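Local coordinates for tail protein, 43 kDa (Neisseria meningitidis MC58, PDB 3D37) that is of unknown function but probably forms part of the tail baseplate of a Mu-like prophage, at residues T281-G286 against G328-L333. Numbering follows the deposited sequence.
Sequences TITVGG and GTQTEL
Thr-331 donates its hydroxyl to the carbonyl of Gly-286, OG1 to O at 2.6 Å, lying in the carbonyl plane on a lone pair. A chi1 of -43° sets OG1 beside the backbone N of Thr-331, anti to its carbonyl carbon, from where it meets Gly-286 O. Gly-286 also gives its N-H to Thr-329 O (2.9 Å), reaching that oxygen from well above the carbonyl plane, so both polar backbone atoms of this glycine are bound where strand 278-285 ends. Four further backbone bonds follow: Val-284 and Thr-331 exchange a pair, as do Ile-282 and Leu-333, whose bond from Leu-333 N to Ile-282 O measures 2.7 Å. This antiparallel pairing sets strand 278-285 between 330-337 and 202-208; both segments belong to the C-terminal tail-protein family of the phage-barrel clan. On one face, CG2 of Val-284 lies 4.1 Å from CD1 of Leu-333, and both side chains also meet Leu-189. Thr-283 and Glu-332 point to the opposite face. CG2 of Thr-281 touches CG of Glu-332 (3.5 Å) where the two side chains cross at a slant, while the carboxylate forms salt bridges with Arg-320 and Arg-334. CG2 of Thr-283 packs 3.8 Å from NE2 of Gln-330, an amide nitrogen hydrogen-bonded to Glu-201.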
loop_
_atom_site.group_PDB
_atom_site.type_symbol
_atom_site.label_atom_id
_atom_site.label_comp_id
_atom_site.label_asym_id
_atom_site.label_seq_id
_atom_site.Cartn_x
_atom_site.Cartn_y
_atom_site.Cartn_z
ATOM N N THR A 281 -0.725 -8.873 -26.213
ATOM C CA THR A 281 -0.573 -9.714 -25.007
ATOM C C THR A 281 -1.936 -9.990 -24.375
ATOM O O THR A 281 -2.626 -9.079 -23.900
ATOM C CB THR A 281 0.418 -9.072 -23.974
ATOM O OG1 THR A 281 1.616 -8.692 -24.656
ATOM C CG2 THR A 281 0.793 -10.022 -22.909
ATOM N N ILE A 282 -2.375 -11.250 -24.442
ATOM C CA ILE A 282 -3.648 -11.642 -23.846
ATOM C C ILE A 282 -3.421 -12.468 -22.592
ATOM O O ILE A 282 -2.610 -13.390 -22.569
ATOM C CB ILE A 282 -4.484 -12.430 -24.873
ATOM C CG1 ILE A 282 -4.934 -11.473 -25.977
ATOM C CG2 ILE A 282 -5.666 -13.191 -24.168
ATOM C CD1 ILE A 282 -5.606 -12.113 -27.144
ATOM N N THR A 283 -4.146 -12.149 -21.535
ATOM C CA THR A 283 -4.122 -12.953 -20.353
ATOM C C THR A 283 -5.473 -13.735 -20.208
ATOM O O THR A 283 -6.555 -13.126 -20.364
ATOM C CB THR A 283 -3.833 -12.068 -19.114
ATOM O OG1 THR A 283 -2.617 -11.312 -19.347
ATOM C CG2 THR A 283 -3.674 -12.942 -17.879
ATOM N N VAL A 284 -5.351 -15.061 -19.976
ATOM C CA VAL A 284 -6.456 -16.000 -19.814
ATOM C C VAL A 284 -6.334 -16.738 -18.510
ATOM O O VAL A 284 -5.264 -16.847 -17.938
ATOM C CB VAL A 284 -6.656 -16.992 -20.990
ATOM C CG1 VAL A 284 -7.136 -16.262 -22.216
ATOM C CG2 VAL A 284 -5.363 -17.842 -21.262
ATOM N N GLY A 285 -7.473 -17.220 -17.995
ATOM C CA GLY A 285 -7.441 -18.009 -16.770
ATOM C C GLY A 285 -7.078 -19.426 -17.221
ATOM O O GLY A 285 -7.369 -19.793 -18.323
ATOM N N GLY A 286 -6.469 -20.212 -16.348
ATOM C CA GLY A 286 -6.023 -21.592 -16.717
ATOM C C GLY A 286 -4.723 -21.611 -17.510
ATOM O O GLY A 286 -4.098 -20.557 -17.758
ATOM N N GLY A 328 -4.649 -16.347 -8.895
ATOM C CA GLY A 328 -4.681 -17.768 -9.232
ATOM C C GLY A 328 -3.889 -18.151 -10.494
ATOM O O GLY A 328 -2.829 -17.592 -10.797
ATOM N N THR A 329 -4.466 -19.071 -11.243
ATOM C CA THR A 329 -3.851 -19.721 -12.406
ATOM C C THR A 329 -4.198 -18.986 -13.695
ATOM O O THR A 329 -5.339 -18.842 -14.029
ATOM C CB THR A 329 -4.319 -21.242 -12.428
ATOM O OG1 THR A 329 -3.791 -21.903 -11.263
ATOM C CG2 THR A 329 -3.753 -21.938 -13.597
ATOM N N GLN A 330 -3.192 -18.517 -14.414
ATOM C CA GLN A 330 -3.354 -17.847 -15.690
ATOM C C GLN A 330 -2.239 -18.162 -16.674
ATOM O O GLN A 330 -1.241 -18.732 -16.308
ATOM C CB GLN A 330 -3.375 -16.300 -15.445
ATOM C CG GLN A 330 -4.564 -15.785 -14.510
ATOM C CD GLN A 330 -4.270 -14.344 -14.148
ATOM O OE1 GLN A 330 -3.189 -14.058 -13.627
ATOM N NE2 GLN A 330 -5.192 -13.453 -14.420
ATOM N N THR A 331 -2.453 -17.746 -17.918
ATOM C CA THR A 331 -1.482 -17.792 -18.949
ATOM C C THR A 331 -1.447 -16.412 -19.622
ATOM O O THR A 331 -2.487 -15.847 -20.017
ATOM C CB THR A 331 -1.689 -18.974 -19.994
ATOM O OG1 THR A 331 -2.018 -20.182 -19.291
ATOM C CG2 THR A 331 -0.379 -19.198 -20.863
ATOM N N GLU A 332 -0.232 -15.878 -19.740
ATOM C CA GLU A 332 0.013 -14.740 -20.638
ATOM C C GLU A 332 0.431 -15.233 -21.962
ATOM O O GLU A 332 1.370 -16.084 -22.107
ATOM C CB GLU A 332 1.087 -13.845 -20.009
ATOM C CG GLU A 332 1.676 -12.793 -20.937
ATOM C CD GLU A 332 2.853 -12.040 -20.234
ATOM O OE1 GLU A 332 2.549 -11.509 -19.128
ATOM O OE2 GLU A 332 4.000 -12.029 -20.804
ATOM N N LEU A 333 -0.261 -14.734 -22.969
ATOM C CA LEU A 333 -0.071 -15.140 -24.355
ATOM C C LEU A 333 0.477 -13.949 -25.155
ATOM O O LEU A 333 -0.204 -12.925 -25.280
ATOM C CB LEU A 333 -1.383 -15.656 -24.957
ATOM C CG LEU A 333 -2.166 -16.746 -24.166
ATOM C CD1 LEU A 333 -3.554 -16.889 -24.784
ATOM C CD2 LEU A 333 -1.395 -18.069 -24.151
#